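Local coordinates for protein tail component (PDB 5LY8) that probably binds receptor sugars on the Lactobacillus casei cell surface through this second carbohydrate-binding module of the phage J-1 distal tail protein, which also holds magnesium, at residues A[156-160]-A[161-165]. Numbering follows the deposited sequence.
Sequences DLLPR and NYYRD
Arg160 forms an end-on salt bridge to Asp165, with NH1 and NH2 both on OD1. Arg160 NH2 lies 2.9 Å and Arg160 NH1 3.0 Å from Asp165 OD1. Both nitrogens come from one face of the carboxylate, whose plane is 28° from that of the guanidinium. Arg160 NH1 also donates to Tyr163 O at 3.3 Å, in the carbonyl plane on a lone pair. The arginine chain is bent at chi2 and chi3, and the bends bring the guanidinium round to Tyr163 O and Asp165. Arg160 NE is salt-bridged to Asp136, and Trp138 makes a cation-pi contact with Arg160.

Residues 159-162 form a type I beta turn, closed by Tyr162 N on Pro159 O at 3.1 Å. Tyr163 N extends it, donating to Pro159 O at 2.8 Å, almost straight (173°). An inverse gamma turn centred on Tyr163 follows, with a weak bond from Arg164 N to Tyr162 O.

Apolar contacts gather on the Tyr163 ring. Leu158 CD2 sits over its centre in a CH-pi contact, 3.8 Å from the centroid. Tyr162 CD2 covers the opposite face, toward the rim. Pro159 CD lies 3.7 Å from Tyr163 CD2.

This compact loop links strand 151-158 to strand 166-175, which belong to different sheets of the module. The Arg160 side chain is about 8 Å from a bound magnesium. Asp165 OD1 also accepts from Thr104 N, so three donors grip this oxygen, which would be expected to favour the ionised carboxylate.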
ATOM      1  N   ASP A 156       4.121   4.832  13.190  1.00 13.59           N
ATOM      2  CA  ASP A 156       3.294   4.396  14.313  1.00 13.78           C
ATOM      3  C   ASP A 156       3.641   2.986  14.712  1.00 15.33           C
ATOM      4  O   ASP A 156       3.350   2.035  13.974  1.00 14.38           O
ATOM      5  CB  ASP A 156       1.789   4.508  13.944  1.00 15.84           C
ATOM      6  CG  ASP A 156       1.203   5.914  13.901  1.00 21.96           C
ATOM      7  OD1 ASP A 156       1.959   6.893  14.156  1.00 22.68           O
ATOM      8  OD2 ASP A 156      -0.001   6.040  13.600  1.00 22.59           O
ATOM      9  N   LEU A 157       4.269   2.841  15.885  1.00 15.62           N
ATOM     10  CA  LEU A 157       4.584   1.534  16.470  1.00 17.90           C
ATOM     11  C   LEU A 157       3.272   1.013  17.033  1.00 22.07           C
ATOM     12  O   LEU A 157       2.772   1.535  18.038  1.00 25.13           O
ATOM     13  CB  LEU A 157       5.651   1.671  17.581  1.00 20.38           C
ATOM     14  CG  LEU A 157       7.068   1.904  17.051  1.00 27.01           C
ATOM     15  CD1 LEU A 157       7.861   2.825  17.948  1.00 29.84           C
ATOM     16  CD2 LEU A 157       7.807   0.617  16.892  1.00 29.49           C
ATOM     17  N   LEU A 158       2.676   0.025  16.360  1.00 16.98           N
ATOM     18  CA  LEU A 158       1.366  -0.522  16.679  1.00 16.43           C
ATOM     19  C   LEU A 158       1.436  -1.444  17.890  1.00 19.30           C
ATOM     20  O   LEU A 158       2.105  -2.481  17.818  1.00 21.17           O
ATOM     21  CB  LEU A 158       0.828  -1.321  15.497  1.00 15.77           C
ATOM     22  CG  LEU A 158       0.653  -0.553  14.211  1.00 16.68           C
ATOM     23  CD1 LEU A 158       0.125  -1.478  13.137  1.00 17.66           C
ATOM     24  CD2 LEU A 158      -0.282   0.646  14.402  1.00 17.44           C
ATOM     25  N   PRO A 159       0.731  -1.139  18.997  1.00 16.58           N
ATOM     26  CA  PRO A 159       0.812  -2.040  20.158  1.00 16.56           C
ATOM     27  C   PRO A 159       0.266  -3.425  19.799  1.00 17.24           C
ATOM     28  O   PRO A 159      -0.886  -3.544  19.375  1.00 16.73           O
ATOM     29  CB  PRO A 159      -0.016  -1.326  21.231  1.00 18.86           C
ATOM     30  CG  PRO A 159      -0.898  -0.371  20.475  1.00 24.26           C
ATOM     31  CD  PRO A 159      -0.104   0.047  19.268  1.00 18.46           C
ATOM     32  N   ARG A 160       1.082  -4.455  19.941  1.00 17.24           N
ATOM     33  CA  ARG A 160       0.686  -5.802  19.528  1.00 17.96           C
ATOM     34  C   ARG A 160      -0.505  -6.416  20.232  1.00 22.04           C
ATOM     35  O   ARG A 160      -1.118  -7.285  19.725  1.00 21.98           O
ATOM     36  CB  ARG A 160       1.880  -6.745  19.531  1.00 19.96           C
ATOM     37  CG  ARG A 160       2.765  -6.547  18.308  1.00 24.86           C
ATOM     38  CD  ARG A 160       2.190  -7.238  17.073  1.00 24.35           C
ATOM     39  NE  ARG A 160       2.415  -8.665  17.038  1.00 20.83           N
ATOM     40  CZ  ARG A 160       1.660  -9.512  16.344  1.00 25.98           C
ATOM     41  NH1 ARG A 160       0.583  -9.079  15.700  1.00 20.08           N
ATOM     42  NH2 ARG A 160       1.958 -10.776  16.297  1.00 19.92           N
ATOM     43  N   ASN A 161      -0.831  -5.927  21.417  1.00 19.40           N
ATOM     44  CA  ASN A 161      -1.991  -6.429  22.126  1.00 20.54           C
ATOM     45  C   ASN A 161      -3.276  -6.009  21.469  1.00 24.03           C
ATOM     46  O   ASN A 161      -4.264  -6.683  21.599  1.00 24.63           O
ATOM     47  CB  ASN A 161      -1.976  -5.913  23.574  1.00 24.99           C
ATOM     48  CG  ASN A 161      -3.134  -6.408  24.387  1.00 66.44           C
ATOM     49  OD1 ASN A 161      -3.348  -7.588  24.483  1.00 66.06           O
ATOM     50  ND2 ASN A 161      -3.906  -5.488  24.936  1.00 61.75           N
ATOM     51  N   TYR A 162      -3.251  -4.857  20.829  1.00 19.56           N
ATOM     52  CA  TYR A 162      -4.383  -4.267  20.161  1.00 19.28           C
ATOM     53  C   TYR A 162      -4.360  -4.670  18.664  1.00 19.87           C
ATOM     54  O   TYR A 162      -5.336  -5.075  18.138  1.00 19.83           O
ATOM     55  CB  TYR A 162      -4.354  -2.744  20.331  1.00 21.82           C
ATOM     56  CG  TYR A 162      -5.495  -1.934  19.738  1.00 24.87           C
ATOM     57  CD1 TYR A 162      -6.579  -1.569  20.507  1.00 28.74           C
ATOM     58  CD2 TYR A 162      -5.503  -1.549  18.428  1.00 25.31           C
ATOM     59  CE1 TYR A 162      -7.638  -0.852  19.980  1.00 30.16           C
ATOM     60  CE2 TYR A 162      -6.550  -0.822  17.916  1.00 26.82           C
ATOM     61  CZ  TYR A 162      -7.618  -0.474  18.693  1.00 37.54           C
ATOM     62  OH  TYR A 162      -8.632   0.268  18.161  1.00 40.80           O
ATOM     63  N   TYR A 163      -3.199  -4.538  18.052  1.00 15.86           N
ATOM     64  CA  TYR A 163      -3.016  -4.841  16.633  1.00 13.95           C
ATOM     65  C   TYR A 163      -2.531  -6.249  16.474  1.00 14.69           C
ATOM     66  O   TYR A 163      -1.343  -6.507  16.263  1.00 16.49           O
ATOM     67  CB  TYR A 163      -2.069  -3.834  15.989  1.00 14.42           C
ATOM     68  CG  TYR A 163      -2.688  -2.469  15.915  1.00 16.16           C
ATOM     69  CD1 TYR A 163      -3.519  -2.118  14.852  1.00 17.70           C
ATOM     70  CD2 TYR A 163      -2.436  -1.514  16.891  1.00 18.14           C
ATOM     71  CE1 TYR A 163      -4.086  -0.852  14.766  1.00 20.54           C
ATOM     72  CE2 TYR A 163      -2.982  -0.229  16.804  1.00 19.43           C
ATOM     73  CZ  TYR A 163      -3.808   0.093  15.737  1.00 24.18           C
ATOM     74  OH  TYR A 163      -4.382   1.338  15.659  1.00 25.10           O
ATOM     75  N   ARG A 164      -3.465  -7.182  16.638  1.00 14.46           N
ATOM     76  CA  ARG A 164      -3.178  -8.608  16.613  1.00 15.19           C
ATOM     77  C   ARG A 164      -3.094  -9.113  15.183  1.00 16.26           C
ATOM     78  O   ARG A 164      -3.563  -8.454  14.246  1.00 15.44           O
ATOM     79  CB  ARG A 164      -4.297  -9.392  17.345  1.00 16.98           C
ATOM     80  CG  ARG A 164      -4.375  -9.121  18.860  1.00 31.36           C
ATOM     81  CD  ARG A 164      -5.672  -9.667  19.454  1.00 51.78           C
ATOM     82  NE  ARG A 164      -5.553  -9.994  20.879  1.00 75.09           N
ATOM     83  CZ  ARG A 164      -6.571 -10.026  21.738  1.00 96.40           C
ATOM     84  NH1 ARG A 164      -7.800  -9.723  21.337  1.00 83.79           N
ATOM     85  NH2 ARG A 164      -6.363 -10.339  23.011  1.00 88.16           N
ATOM     86  N   ASP A 165      -2.544 -10.303  14.997  1.00 15.17           N
ATOM     87  CA  ASP A 165      -2.570 -10.930  13.677  1.00 14.73           C
ATOM     88  C   ASP A 165      -4.030 -10.990  13.184  1.00 16.28           C
ATOM     89  O   ASP A 165      -4.947 -11.250  13.977  1.00 16.42           O
ATOM     90  CB  ASP A 165      -2.087 -12.373  13.805  1.00 15.95           C
ATOM     91  CG  ASP A 165      -0.626 -12.584  14.147  1.00 15.93           C
ATOM     92  OD1 ASP A 165       0.143 -11.587  14.154  1.00 15.81           O
ATOM     93  OD2 ASP A 165      -0.231 -13.757  14.306  1.00 18.42           O
TER